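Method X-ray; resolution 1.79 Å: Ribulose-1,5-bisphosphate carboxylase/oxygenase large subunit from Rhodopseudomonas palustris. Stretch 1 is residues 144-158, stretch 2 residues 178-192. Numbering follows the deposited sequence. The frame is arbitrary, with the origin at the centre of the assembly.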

# COMPACT_ATOMS: atom_id res chain seq x y z
N SER B 144 24.19 8.46 -14.34
CA SER B 144 23.70 8.28 -15.70
C SER B 144 23.62 6.79 -16.02
O SER B 144 24.27 5.98 -15.36
CB SER B 144 24.65 8.96 -16.70
OG SER B 144 25.87 8.25 -16.77
N PRO B 145 22.81 6.43 -17.02
CA PRO B 145 22.69 5.02 -17.41
C PRO B 145 24.04 4.40 -17.78
O PRO B 145 24.22 3.20 -17.60
CB PRO B 145 21.76 5.07 -18.63
CG PRO B 145 21.58 6.51 -18.97
CD PRO B 145 21.84 7.28 -17.73
N ALA B 146 24.97 5.21 -18.28
CA ALA B 146 26.28 4.69 -18.65
C ALA B 146 27.10 4.35 -17.42
O ALA B 146 27.77 3.31 -17.37
CB ALA B 146 27.01 5.70 -19.53
N ALA B 147 27.05 5.23 -16.42
CA ALA B 147 27.77 5.01 -15.17
C ALA B 147 27.17 3.82 -14.41
O ALA B 147 27.90 3.04 -13.78
CB ALA B 147 27.75 6.26 -14.32
N LEU B 148 25.85 3.70 -14.46
CA LEU B 148 25.16 2.54 -13.89
C LEU B 148 25.58 1.28 -14.65
O LEU B 148 25.85 0.25 -14.04
CB LEU B 148 23.63 2.72 -13.98
CG LEU B 148 23.00 3.87 -13.18
CD1 LEU B 148 21.52 4.01 -13.52
CD2 LEU B 148 23.18 3.65 -11.69
N ALA B 149 25.64 1.39 -15.97
CA ALA B 149 26.06 0.27 -16.83
C ALA B 149 27.47 -0.22 -16.51
O ALA B 149 27.72 -1.42 -16.47
CB ALA B 149 25.96 0.66 -18.30
N SER B 150 28.38 0.73 -16.28
CA SER B 150 29.77 0.42 -15.96
C SER B 150 29.85 -0.38 -14.66
O SER B 150 30.60 -1.36 -14.57
CB SER B 150 30.59 1.71 -15.86
OG SER B 150 31.86 1.47 -15.27
N ILE B 151 29.08 0.04 -13.66
CA ILE B 151 29.01 -0.67 -12.39
C ILE B 151 28.48 -2.08 -12.57
O ILE B 151 29.07 -3.05 -12.07
CB ILE B 151 28.09 0.06 -11.39
CG1 ILE B 151 28.69 1.42 -11.02
CG2 ILE B 151 27.88 -0.80 -10.15
CD1 ILE B 151 30.12 1.35 -10.55
N ALA B 152 27.36 -2.20 -13.28
CA ALA B 152 26.78 -3.51 -13.55
C ALA B 152 27.78 -4.44 -14.22
O ALA B 152 27.85 -5.64 -13.90
CB ALA B 152 25.55 -3.37 -14.43
N HIS B 153 28.56 -3.89 -15.14
CA HIS B 153 29.55 -4.67 -15.88
C HIS B 153 30.59 -5.24 -14.91
O HIS B 153 30.94 -6.42 -14.98
CB HIS B 153 30.21 -3.80 -16.95
CG HIS B 153 31.10 -4.56 -17.89
ND1 HIS B 153 30.60 -5.30 -18.95
CD2 HIS B 153 32.44 -4.69 -17.94
CE1 HIS B 153 31.61 -5.85 -19.61
NE2 HIS B 153 32.74 -5.49 -19.01
N GLN B 154 31.06 -4.40 -14.00
CA GLN B 154 32.04 -4.83 -13.02
C GLN B 154 31.46 -5.90 -12.10
O GLN B 154 32.11 -6.89 -11.80
CB GLN B 154 32.60 -3.65 -12.24
CG GLN B 154 33.35 -2.66 -13.12
CD GLN B 154 33.51 -1.29 -12.48
OE1 GLN B 154 34.28 -1.12 -11.53
NE2 GLN B 154 32.78 -0.31 -13.00
N LEU B 155 30.21 -5.72 -11.66
CA LEU B 155 29.57 -6.71 -10.81
C LEU B 155 29.42 -8.05 -11.53
O LEU B 155 29.79 -9.11 -11.00
CB LEU B 155 28.21 -6.20 -10.32
CG LEU B 155 28.32 -4.93 -9.46
CD1 LEU B 155 26.96 -4.25 -9.30
CD2 LEU B 155 28.96 -5.25 -8.12
N ALA B 156 28.89 -8.01 -12.75
CA ALA B 156 28.64 -9.22 -13.52
C ALA B 156 29.95 -9.94 -13.84
O ALA B 156 30.02 -11.17 -13.86
CB ALA B 156 27.87 -8.89 -14.79
N LEU B 157 31.00 -9.16 -14.06
CA LEU B 157 32.33 -9.73 -14.29
C LEU B 157 32.79 -10.56 -13.09
O LEU B 157 33.53 -11.52 -13.25
CB LEU B 157 33.35 -8.63 -14.60
CG LEU B 157 33.62 -8.35 -16.09
CD1 LEU B 157 34.74 -7.33 -16.26
CD2 LEU B 157 33.96 -9.65 -16.81
N GLY B 158 32.32 -10.19 -11.90
CA GLY B 158 32.69 -10.88 -10.67
C GLY B 158 31.91 -12.15 -10.39
O GLY B 158 32.21 -12.87 -9.44
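Stretch 2, residues 178-192: AERAAAVGKAVREAN

How does stretch 2 lie on stretch 1? Residues 178-192 are helical throughout and run in nearly the same direction as the helix that starts at Pro-145, crossing it at -26° with the axes approaching to 7.9 Å. Pro-145 pairs with Arg-180, Ala-149 with Val-184, His-153 with Ala-187 and Leu-157 with Ala-191.

What allows so close a fit? Alanines meet along the seam, and a methyl group has no chi rotamer to choose. Ala-183 CB lies 3.3 Å from Pro-145 O, Ala-187 CB 3.2 Å from Ala-149 O, and Ala-149 CB 3.1 Å from Ala-183 O, so methyls touch the opposing backbone. Further along, Ala-156 CB meets Ala-191 CB at 3.5 Å.

How do the larger apolar side chains settle? Val-184, with chi1 t, places CG2 4.1 Å from Leu-148 CB and CG1 3.9 Å from Ala-152 CB. Val-188, also t, brings CG2 within 4.0 Å of the same Ala-152 CB. Leu-148 (m, t) reaches Arg-180, CD1 to CD 3.7 Å; the Arg-180 guanidinium is hydrogen-bonded elsewhere in the structure.

Why does His-153 turn inward? Its CA-to-CB bond points sideways, but chi1 t and chi2 79° bring the ring nearer, and ND1 donates to Ala-187 O at 3.0 Å, the only hydrogen bond between the helices. Ala-187 O and Glu-190 CB lie at the ring edge.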

# COMPACT_ATOMS: atom_id res chain seq x y z
N ALA B 178 13.86 3.50 -19.98
CA ALA B 178 14.25 2.93 -21.27
C ALA B 178 15.77 2.98 -21.47
O ALA B 178 16.40 1.96 -21.74
CB ALA B 178 13.53 3.62 -22.41
N GLU B 179 16.34 4.16 -21.31
CA GLU B 179 17.78 4.35 -21.44
C GLU B 179 18.59 3.50 -20.46
O GLU B 179 19.61 2.92 -20.83
CB GLU B 179 18.15 5.83 -21.27
CG GLU B 179 17.82 6.70 -22.48
CD GLU B 179 16.38 7.17 -22.51
OE1 GLU B 179 15.55 6.66 -21.71
OE2 GLU B 179 16.06 8.06 -23.32
N ARG B 180 18.14 3.42 -19.21
CA ARG B 180 18.85 2.64 -18.19
C ARG B 180 18.84 1.14 -18.48
O ARG B 180 19.87 0.46 -18.36
CB ARG B 180 18.25 2.91 -16.80
CG ARG B 180 18.81 2.03 -15.70
CD ARG B 180 18.31 2.45 -14.32
NE ARG B 180 16.97 1.95 -14.01
CZ ARG B 180 15.86 2.69 -14.04
NH1 ARG B 180 15.93 3.97 -14.40
NH2 ARG B 180 14.69 2.16 -13.72
N ALA B 181 17.67 0.62 -18.84
CA ALA B 181 17.54 -0.81 -19.11
C ALA B 181 18.46 -1.20 -20.27
O ALA B 181 19.09 -2.26 -20.25
CB ALA B 181 16.10 -1.16 -19.42
N ALA B 182 18.54 -0.33 -21.27
CA ALA B 182 19.38 -0.61 -22.43
C ALA B 182 20.85 -0.63 -22.04
O ALA B 182 21.54 -1.64 -22.21
CB ALA B 182 19.13 0.40 -23.54
N ALA B 183 21.32 0.48 -21.49
CA ALA B 183 22.72 0.62 -21.09
C ALA B 183 23.16 -0.49 -20.13
O ALA B 183 24.25 -1.04 -20.27
CB ALA B 183 22.96 2.00 -20.46
N VAL B 184 22.31 -0.82 -19.16
CA VAL B 184 22.66 -1.82 -18.16
C VAL B 184 22.58 -3.24 -18.71
O VAL B 184 23.50 -4.05 -18.54
CB VAL B 184 21.78 -1.72 -16.90
CG1 VAL B 184 22.05 -2.92 -15.99
CG2 VAL B 184 22.06 -0.41 -16.18
N GLY B 185 21.47 -3.54 -19.37
CA GLY B 185 21.26 -4.87 -19.93
C GLY B 185 22.36 -5.23 -20.90
O GLY B 185 22.85 -6.36 -20.91
N LYS B 186 22.74 -4.26 -21.73
CA LYS B 186 23.86 -4.42 -22.66
C LYS B 186 25.13 -4.76 -21.91
O LYS B 186 25.86 -5.68 -22.29
CB LYS B 186 24.07 -3.13 -23.45
CG LYS B 186 25.28 -3.14 -24.38
CD LYS B 186 24.93 -3.73 -25.74
CE LYS B 186 26.03 -3.46 -26.76
NZ LYS B 186 25.61 -3.86 -28.14
N ALA B 187 25.40 -4.01 -20.85
CA ALA B 187 26.62 -4.18 -20.07
C ALA B 187 26.68 -5.55 -19.38
O ALA B 187 27.75 -6.12 -19.24
CB ALA B 187 26.75 -3.06 -19.05
N VAL B 188 25.53 -6.05 -18.94
CA VAL B 188 25.48 -7.36 -18.28
C VAL B 188 25.71 -8.49 -19.28
O VAL B 188 26.41 -9.46 -18.98
CB VAL B 188 24.15 -7.56 -17.51
CG1 VAL B 188 23.98 -9.01 -17.09
CG2 VAL B 188 24.10 -6.64 -16.30
N ARG B 189 25.13 -8.36 -20.48
CA ARG B 189 25.35 -9.34 -21.54
C ARG B 189 26.82 -9.45 -21.93
O ARG B 189 27.36 -10.54 -22.05
CB ARG B 189 24.52 -8.99 -22.78
CG ARG B 189 23.05 -9.28 -22.63
CD ARG B 189 22.81 -10.75 -22.33
NE ARG B 189 22.36 -11.49 -23.52
CZ ARG B 189 21.99 -12.76 -23.51
NH1 ARG B 189 22.01 -13.46 -22.38
NH2 ARG B 189 21.60 -13.35 -24.64
N GLU B 190 27.47 -8.31 -22.12
CA GLU B 190 28.87 -8.28 -22.50
C GLU B 190 29.72 -9.00 -21.47
O GLU B 190 30.57 -9.83 -21.80
CB GLU B 190 29.34 -6.84 -22.72
CG GLU B 190 28.53 -6.11 -23.77
CD GLU B 190 29.00 -4.70 -24.04
OE1 GLU B 190 28.74 -4.19 -25.15
OE2 GLU B 190 29.63 -4.09 -23.15
N ALA B 191 29.48 -8.69 -20.20
CA ALA B 191 30.16 -9.35 -19.10
C ALA B 191 29.93 -10.86 -19.14
O ALA B 191 30.87 -11.64 -18.99
CB ALA B 191 29.69 -8.77 -17.77
N ASN B 192 28.68 -11.27 -19.34
CA ASN B 192 28.34 -12.69 -19.46
C ASN B 192 29.16 -13.37 -20.57
O ASN B 192 29.67 -14.47 -20.38
CB ASN B 192 26.85 -12.90 -19.74
CG ASN B 192 25.99 -12.74 -18.48
OD1 ASN B 192 26.51 -12.72 -17.36
ND2 ASN B 192 24.69 -12.64 -18.67